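Local coordinates for protein alkylhydroperoxidase AhpD core (Rhodospirillum rubrum, PDB 2OUW) that probably acts as an alkylhydroperoxidase-like oxidoreductase of the carboxymuconolactone decarboxylase family, reducing peroxides with the help of a redox-active cysteine pair, at residues V5-D10 / V35-R40; I74-S79 / S90-A95. All blocks are in the same frame, centred on the assembly; numbering follows the deposited sequence. Where two conformers were deposited one is given.

Interaction 1: V5-D10 / V35-R40; sequences VRLLDD and VNNIWR
The long side chain of R40 runs alongside the backbone of L8, its methylenes overlapping the L8 carbonyl before its guanidinium arrives at D10. With the chain extended from CG to NE (chi3 -179°), the CD atom of R40 passes 3.2 Å from O of L8, and NH1 turns back to give that same oxygen a hydrogen bond of 3.0 Å. Arginine suits the place because one flat group can serve a peptide carbonyl and a carboxylate at once, both near its plane. NH1 and NH2 of R40 grip D10 end-on and converge on the single oxygen OD1, at 2.9 Å from NH1. Both come from the same face of the carboxylate, whose plane is turned 53° from that of the guanidinium. R27, on helix 17-30, makes a second salt bridge to this oxygen, so two arginines probably stabilise D10 as an anion.

The pairing fastens the irregular N-terminal segment 5-10 to the short helix 37-42 within an all-helical fold. Here D9 holds the N-cap position of helix 10-13; in one of its two modelled conformers OD1 accepts from the backbone N of E12. In the backbone the attachment is continued by N of L8, which donates to O of R40 in a nearly straight bond (176°). L7 adds a van der Waals contact: its CD1 lies 3.9 Å from the amide carbon CG of N37, the two side chains crossing at about a right angle. The amide of N37 suits an interface position, since its ND2 donates to the carbonyl of P128 of the second subunit.

Interaction 2: I74-S79 / S90-A95; sequences IYLAVS and SHTAAA
Starting at CB, the side chain of H91 packs first on the backbone of the facing helix, with CB 4.1 Å from CA of L76. Its CG lies anti to the carbonyl carbon (chi1 -64°), which lets the imidazole lie over one face of the Y75 ring. CG and ND1 come near CD1 of Y75, and CD2 also approaches OG of S79. At the far end CE1 sits over the tyrosine face, offset toward its rim, while NE2 is 3.1 Å from CE1 of Y75. The result is an offset stack, with centroids 4.0 Å apart and planes inclined by 18°. Histidine suits the place because it stacks as an aromatic yet keeps polar edges: ND1 bonds to E72, and NE2 to an unidentified ligand, probably from the crystallisation liquor.

The helices carrying these rings, 68-81 and 85-97, form an antiparallel pair with segment axes 163° apart, a helical hairpin in the carboxymuconolactone decarboxylase region. The disulfide between C84 and C87 lies near its turn, as in AhpD relatives, where a CXXC pair and a nearby histidine belong to the active site. The OH of Y75 bonds to T118 of the second subunit; replacing the tyrosine by an alanine would probably leave H91 without its stacking surface and that threonine without its partner.

Beside the rings, CD1 of L76 reaches 3.2 Å from OG1 of T92, a hydroxyl bonded to the carbonyl of A88 in its own helix. S79 likewise turns its OG back to O of Y75, at 2.6 Å, a carbonyl that also accepts from N of S79.

Along the chain the two contacts come in series: interaction 1 closes before interaction 2 begins. Their centres lie 19 Å apart, with interaction 1 at the surface and interaction 2 buried, about 6 Å from the centre of the chain. The first ties the N-terminal segment to helix 37-42, whereas the second pairs helices 68-81 and 85-97. The two regions nevertheless meet, with ND2 of N36 4.2 Å from CB of S90. S90 and H91 of interaction 2 hydrogen-bond to unidentified ligand, and N36 and W39 of interaction 1 do so weakly, consistent with a pocket between them. Both contacts border the second subunit, placing them at an interface of the six-chain assembly.

Interaction 1: V5-D10 / V35-R40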
ATOM      1  N   VAL B   5      17.778  14.039  -0.041  1.00 39.31           N
ATOM      2  CA  VAL B   5      17.930  15.462   0.155  1.00 39.48           C
ATOM      3  C   VAL B   5      18.967  15.640   1.235  1.00 40.98           C
ATOM      4  O   VAL B   5      19.246  14.723   2.012  1.00 41.84           O
ATOM      5  CB  VAL B   5      16.589  16.151   0.602  1.00 40.99           C
ATOM      6  CG1 VAL B   5      15.501  15.947  -0.433  1.00 40.68           C
ATOM      7  CG2 VAL B   5      16.119  15.648   1.975  1.00 39.68           C
ATOM      8  N   ARG B   6      19.509  16.842   1.293  1.00 39.63           N
ATOM      9  CA  ARG B   6      20.465  17.198   2.315  1.00 42.30           C
ATOM     10  C   ARG B   6      19.756  17.298   3.666  1.00 41.99           C
ATOM     11  O   ARG B   6      18.601  17.730   3.722  1.00 40.98           O
ATOM     12  CB  ARG B   6      21.098  18.537   1.954  1.00 45.13           C
ATOM     13  CG  ARG B   6      22.600  18.526   1.892  1.00 52.55           C
ATOM     14  CD  ARG B   6      23.117  19.584   0.917  1.00 52.90           C
ATOM     15  NE  ARG B   6      22.414  20.857   1.071  1.00 52.46           N
ATOM     16  CZ  ARG B   6      22.549  21.678   2.104  1.00 50.72           C
ATOM     17  NH1 ARG B   6      23.375  21.389   3.110  1.00 52.41           N
ATOM     18  NH2 ARG B   6      21.852  22.803   2.129  1.00 54.25           N
ATOM     19  N   LEU B   7      20.441  16.895   4.741  1.00 39.50           N
ATOM     20  CA  LEU B   7      19.936  17.096   6.099  1.00 38.96           C
ATOM     21  C   LEU B   7      20.644  18.278   6.746  1.00 38.62           C
ATOM     22  O   LEU B   7      21.846  18.212   7.008  1.00 38.71           O
ATOM     23  CB  LEU B   7      20.135  15.848   6.946  1.00 38.54           C
ATOM     24  CG  LEU B   7      19.475  14.564   6.458  1.00 39.81           C
ATOM     25  CD1 LEU B   7      19.633  13.513   7.548  1.00 42.03           C
ATOM     26  CD2 LEU B   7      18.021  14.739   6.096  1.00 36.56           C
ATOM     27  N   LEU B   8      19.909  19.354   6.990  1.00 36.95           N
ATOM     28  CA  LEU B   8      20.507  20.610   7.439  1.00 38.52           C
ATOM     29  C   LEU B   8      20.914  20.524   8.906  1.00 39.36           C
ATOM     30  O   LEU B   8      20.148  20.025   9.721  1.00 38.03           O
ATOM     31  CB  LEU B   8      19.535  21.774   7.225  1.00 39.74           C
ATOM     32  CG  LEU B   8      19.576  22.435   5.838  1.00 43.11           C
ATOM     33  CD1 LEU B   8      19.109  21.521   4.744  1.00 44.35           C
ATOM     34  CD2 LEU B   8      18.780  23.749   5.818  1.00 45.12           C
ATOM     35  N   ASP B   9      22.123  20.995   9.228  1.00 39.09           N
ATOM     36  CA  ASP B   9      22.632  20.992  10.599  0.50 39.37           C
ATOM     37  C   ASP B   9      22.289  22.305  11.269  1.00 38.70           C
ATOM     38  O   ASP B   9      21.882  23.260  10.604  1.00 38.35           O
ATOM     39  CB  ASP B   9      24.157  20.733  10.666  0.50 39.23           C
ATOM     40  CG  ASP B   9      25.005  21.845  10.035  0.50 41.92           C
ATOM     41  OD1 ASP B   9      24.577  23.019   9.940  0.50 39.84           O
ATOM     42  OD2 ASP B   9      26.139  21.524   9.621  0.50 47.39           O
ATOM     43  N   ASP B  10      22.462  22.347  12.583  1.00 40.70           N
ATOM     44  CA  ASP B  10      22.133  23.547  13.364  1.00 41.39           C
ATOM     45  C   ASP B  10      22.908  24.779  12.935  1.00 41.64           C
ATOM     46  O   ASP B  10      22.361  25.896  12.898  1.00 42.55           O
ATOM     47  CB  ASP B  10      22.323  23.272  14.856  1.00 40.28           C
ATOM     48  CG  ASP B  10      21.297  22.282  15.397  1.00 42.49           C
ATOM     49  OD1 ASP B  10      20.231  22.105  14.766  1.00 41.11           O
ATOM     50  OD2 ASP B  10      21.534  21.696  16.474  1.00 38.38           O
ATOM     51  N   VAL B  35      16.041  17.801  17.687  1.00 39.26           N
ATOM     52  CA  VAL B  35      15.062  17.854  16.582  1.00 39.05           C
ATOM     53  C   VAL B  35      15.466  16.750  15.601  1.00 38.56           C
ATOM     54  O   VAL B  35      16.596  16.717  15.154  1.00 40.03           O
ATOM     55  CB  VAL B  35      15.078  19.220  15.854  1.00 39.55           C
ATOM     56  CG1 VAL B  35      14.047  19.249  14.735  1.00 40.62           C
ATOM     57  CG2 VAL B  35      14.904  20.396  16.847  1.00 39.31           C
ATOM     58  N   ASN B  36      14.557  15.855  15.285  1.00 38.85           N
ATOM     59  CA  ASN B  36      14.898  14.686  14.497  1.00 39.03           C
ATOM     60  C   ASN B  36      14.951  14.955  12.996  1.00 37.92           C
ATOM     61  O   ASN B  36      14.473  15.975  12.522  1.00 34.65           O
ATOM     62  CB  ASN B  36      13.982  13.499  14.818  1.00 41.17           C
ATOM     63  CG  ASN B  36      12.531  13.833  14.721  1.00 42.00           C
ATOM     64  OD1 ASN B  36      12.086  14.814  15.295  1.00 47.13           O
ATOM     65  ND2 ASN B  36      11.764  12.995  14.014  1.00 48.58           N
ATOM     66  N   ASN B  37      15.578  14.023  12.283  1.00 37.13           N
ATOM     67  CA  ASN B  37      15.960  14.174  10.882  1.00 34.79           C
ATOM     68  C   ASN B  37      14.888  14.576   9.885  1.00 35.54           C
ATOM     69  O   ASN B  37      15.187  15.251   8.883  1.00 35.21           O
ATOM     70  CB  ASN B  37      16.625  12.878  10.408  1.00 35.28           C
ATOM     71  CG  ASN B  37      17.998  12.689  11.014  1.00 36.76           C
ATOM     72  OD1 ASN B  37      18.650  13.663  11.404  1.00 38.44           O
ATOM     73  ND2 ASN B  37      18.456  11.437  11.084  1.00 34.11           N
ATOM     74  N   ILE B  38      13.659  14.130  10.111  1.00 34.83           N
ATOM     75  CA  ILE B  38      12.585  14.499   9.195  1.00 36.23           C
ATOM     76  C   ILE B  38      12.630  16.012   8.981  1.00 34.97           C
ATOM     77  O   ILE B  38      12.566  16.479   7.828  1.00 34.40           O
ATOM     78  CB  ILE B  38      11.206  14.001   9.624  1.00 34.78           C
ATOM     79  CG1 ILE B  38      10.162  14.369   8.548  1.00 38.59           C
ATOM     80  CG2 ILE B  38      10.769  14.555  10.971  1.00 40.94           C
ATOM     81  CD1 ILE B  38       8.755  14.089   8.923  1.00 40.61           C
ATOM     82  N   TRP B  39      12.806  16.770  10.073  1.00 34.55           N
ATOM     83  CA  TRP B  39      12.733  18.242   9.997  1.00 35.84           C
ATOM     84  C   TRP B  39      13.914  18.853   9.246  1.00 34.61           C
ATOM     85  O   TRP B  39      13.787  19.879   8.574  1.00 34.38           O
ATOM     86  CB  TRP B  39      12.550  18.855  11.407  1.00 36.41           C
ATOM     87  CG  TRP B  39      11.341  18.288  12.090  1.00 35.52           C
ATOM     88  CD1 TRP B  39      11.327  17.386  13.126  1.00 37.62           C
ATOM     89  CD2 TRP B  39       9.969  18.503  11.737  1.00 38.28           C
ATOM     90  NE1 TRP B  39      10.026  17.041  13.442  1.00 38.44           N
ATOM     91  CE2 TRP B  39       9.177  17.725  12.620  1.00 38.85           C
ATOM     92  CE3 TRP B  39       9.325  19.306  10.791  1.00 38.58           C
ATOM     93  CZ2 TRP B  39       7.772  17.716  12.560  1.00 41.61           C
ATOM     94  CZ3 TRP B  39       7.931  19.290  10.737  1.00 37.42           C
ATOM     95  CH2 TRP B  39       7.178  18.501  11.614  1.00 38.47           C
ATOM     96  N   ARG B  40      15.055  18.183   9.353  1.00 37.26           N
ATOM     97  CA  ARG B  40      16.288  18.593   8.756  1.00 35.87           C
ATOM     98  C   ARG B  40      16.289  18.389   7.240  1.00 35.04           C
ATOM     99  O   ARG B  40      16.997  19.082   6.541  1.00 35.92           O
ATOM    100  CB  ARG B  40      17.444  17.822   9.397  1.00 36.55           C
ATOM    101  CG  ARG B  40      17.600  18.145  10.882  1.00 36.57           C
ATOM    102  CD  ARG B  40      18.884  17.637  11.493  1.00 39.06           C
ATOM    103  NE  ARG B  40      18.923  17.973  12.916  1.00 41.78           N
ATOM    104  CZ  ARG B  40      19.259  19.162  13.415  1.00 37.64           C
ATOM    105  NH1 ARG B  40      19.617  20.177  12.633  1.00 35.04           N
ATOM    106  NH2 ARG B  40      19.233  19.328  14.730  1.00 42.45           N
TER

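Interaction 2: I74-S79 / S90-A95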
ATOM      1  N   ILE B  74      -2.113   5.932  17.357  1.00 40.66           N
ATOM      2  CA  ILE B  74      -2.770   5.945  16.075  1.00 41.10           C
ATOM      3  C   ILE B  74      -1.740   6.276  14.979  1.00 40.69           C
ATOM      4  O   ILE B  74      -1.674   5.584  13.949  1.00 39.43           O
ATOM      5  CB  ILE B  74      -3.907   6.948  16.035  1.00 40.11           C
ATOM      6  CG1 ILE B  74      -5.071   6.482  16.908  1.00 41.10           C
ATOM      7  CG2 ILE B  74      -4.409   7.117  14.619  1.00 43.00           C
ATOM      8  CD1 ILE B  74      -6.078   7.590  17.229  1.00 36.59           C
ATOM      9  N   TYR B  75      -0.919   7.297  15.211  1.00 41.84           N
ATOM     10  CA  TYR B  75       0.130   7.701  14.247  1.00 41.14           C
ATOM     11  C   TYR B  75       1.082   6.559  13.938  1.00 42.16           C
ATOM     12  O   TYR B  75       1.511   6.364  12.794  1.00 42.17           O
ATOM     13  CB  TYR B  75       0.916   8.892  14.783  1.00 41.31           C
ATOM     14  CG  TYR B  75       1.343   9.951  13.769  1.00 39.89           C
ATOM     15  CD1 TYR B  75       2.295   9.680  12.799  1.00 44.78           C
ATOM     16  CD2 TYR B  75       0.827  11.236  13.821  1.00 39.30           C
ATOM     17  CE1 TYR B  75       2.718  10.675  11.905  1.00 40.22           C
ATOM     18  CE2 TYR B  75       1.239  12.222  12.935  1.00 39.85           C
ATOM     19  CZ  TYR B  75       2.186  11.936  11.984  1.00 41.27           C
ATOM     20  OH  TYR B  75       2.607  12.914  11.097  1.00 44.22           O
ATOM     21  N   LEU B  76       1.411   5.797  14.970  1.00 43.48           N
ATOM     22  CA  LEU B  76       2.289   4.659  14.818  1.00 41.28           C
ATOM     23  C   LEU B  76       1.650   3.558  14.008  1.00 40.86           C
ATOM     24  O   LEU B  76       2.293   2.966  13.138  1.00 41.80           O
ATOM     25  CB  LEU B  76       2.742   4.156  16.185  1.00 42.81           C
ATOM     26  CG  LEU B  76       3.457   2.809  16.251  1.00 42.43           C
ATOM     27  CD1 LEU B  76       4.742   2.835  15.431  1.00 46.27           C
ATOM     28  CD2 LEU B  76       3.725   2.463  17.687  1.00 46.23           C
ATOM     29  N   ALA B  77       0.375   3.263  14.270  1.00 43.01           N
ATOM     30  CA  ALA B  77      -0.310   2.241  13.485  1.00 43.05           C
ATOM     31  C   ALA B  77      -0.412   2.637  12.008  1.00 44.05           C
ATOM     32  O   ALA B  77      -0.231   1.804  11.122  1.00 42.31           O
ATOM     33  CB  ALA B  77      -1.677   1.967  14.042  1.00 41.44           C
ATOM     34  N   VAL B  78      -0.716   3.916  11.748  1.00 44.85           N
ATOM     35  CA  VAL B  78      -0.805   4.413  10.376  1.00 42.00           C
ATOM     36  C   VAL B  78       0.536   4.310   9.704  1.00 39.73           C
ATOM     37  O   VAL B  78       0.637   3.825   8.580  1.00 40.94           O
ATOM     38  CB  VAL B  78      -1.373   5.844  10.299  1.00 42.67           C
ATOM     39  CG1 VAL B  78      -1.428   6.332   8.862  1.00 43.92           C
ATOM     40  CG2 VAL B  78      -2.777   5.833  10.847  1.00 40.49           C
ATOM     41  N   SER B  79       1.597   4.722  10.414  1.00 39.59           N
ATOM     42  CA  SER B  79       2.930   4.697   9.844  1.00 39.31           C
ATOM     43  C   SER B  79       3.296   3.284   9.406  1.00 40.58           C
ATOM     44  O   SER B  79       3.965   3.086   8.386  1.00 41.11           O
ATOM     45  CB  SER B  79       3.922   5.289  10.855  1.00 39.16           C
ATOM     46  OG  SER B  79       3.553   6.651  11.146  1.00 36.60           O
ATOM     47  N   SER B  90      10.435   6.669  14.698  1.00 38.45           N
ATOM     48  CA  SER B  90      10.170   7.944  15.354  1.00 38.17           C
ATOM     49  C   SER B  90       8.902   7.919  16.177  1.00 39.72           C
ATOM     50  O   SER B  90       8.884   8.446  17.290  1.00 41.16           O
ATOM     51  CB  SER B  90      10.147   9.119  14.373  1.00 40.34           C
ATOM     52  OG  SER B  90       9.019   9.069  13.507  1.00 43.02           O
ATOM     53  N   HIS B  91       7.827   7.332  15.661  1.00 38.67           N
ATOM     54  CA  HIS B  91       6.585   7.327  16.441  1.00 38.78           C
ATOM     55  C   HIS B  91       6.509   6.275  17.531  1.00 37.52           C
ATOM     56  O   HIS B  91       5.690   6.394  18.457  1.00 36.84           O
ATOM     57  CB  HIS B  91       5.382   7.300  15.527  1.00 39.09           C
ATOM     58  CG  HIS B  91       5.294   8.531  14.699  1.00 39.74           C
ATOM     59  ND1 HIS B  91       4.768   9.700  15.195  1.00 40.28           N
ATOM     60  CD2 HIS B  91       5.766   8.820  13.465  1.00 43.05           C
ATOM     61  CE1 HIS B  91       4.886  10.649  14.284  1.00 46.63           C
ATOM     62  NE2 HIS B  91       5.461  10.137  13.213  1.00 40.76           N
ATOM     63  N   THR B  92       7.385   5.275  17.465  1.00 36.66           N
ATOM     64  CA  THR B  92       7.506   4.347  18.599  1.00 37.29           C
ATOM     65  C   THR B  92       8.266   5.089  19.731  1.00 39.51           C
ATOM     66  O   THR B  92       7.928   4.976  20.915  1.00 38.74           O
ATOM     67  CB  THR B  92       8.182   3.008  18.182  1.00 38.36           C
ATOM     68  OG1 THR B  92       7.395   2.363  17.151  1.00 33.32           O
ATOM     69  CG2 THR B  92       8.296   2.111  19.346  1.00 35.61           C
ATOM     70  N   ALA B  93       9.270   5.875  19.353  1.00 37.60           N
ATOM     71  CA  ALA B  93      10.022   6.633  20.335  1.00 39.27           C
ATOM     72  C   ALA B  93       9.115   7.680  20.977  1.00 41.04           C
ATOM     73  O   ALA B  93       9.126   7.843  22.194  1.00 42.62           O
ATOM     74  CB  ALA B  93      11.233   7.290  19.701  1.00 39.12           C
ATOM     75  N   ALA B  94       8.316   8.358  20.160  1.00 42.02           N
ATOM     76  CA  ALA B  94       7.385   9.369  20.634  1.00 41.11           C
ATOM     77  C   ALA B  94       6.296   8.788  21.521  1.00 43.29           C
ATOM     78  O   ALA B  94       5.916   9.400  22.511  1.00 44.26           O
ATOM     79  CB  ALA B  94       6.761  10.087  19.450  1.00 41.05           C
ATOM     80  N   ALA B  95       5.759   7.626  21.150  1.00 43.00           N
ATOM     81  CA  ALA B  95       4.786   6.918  21.998  1.00 42.35           C
ATOM     82  C   ALA B  95       5.394   6.579  23.363  1.00 42.66           C
ATOM     83  O   ALA B  95       4.745   6.771  24.396  1.00 43.22           O
ATOM     84  CB  ALA B  95       4.276   5.651  21.299  1.00 42.01           C
TER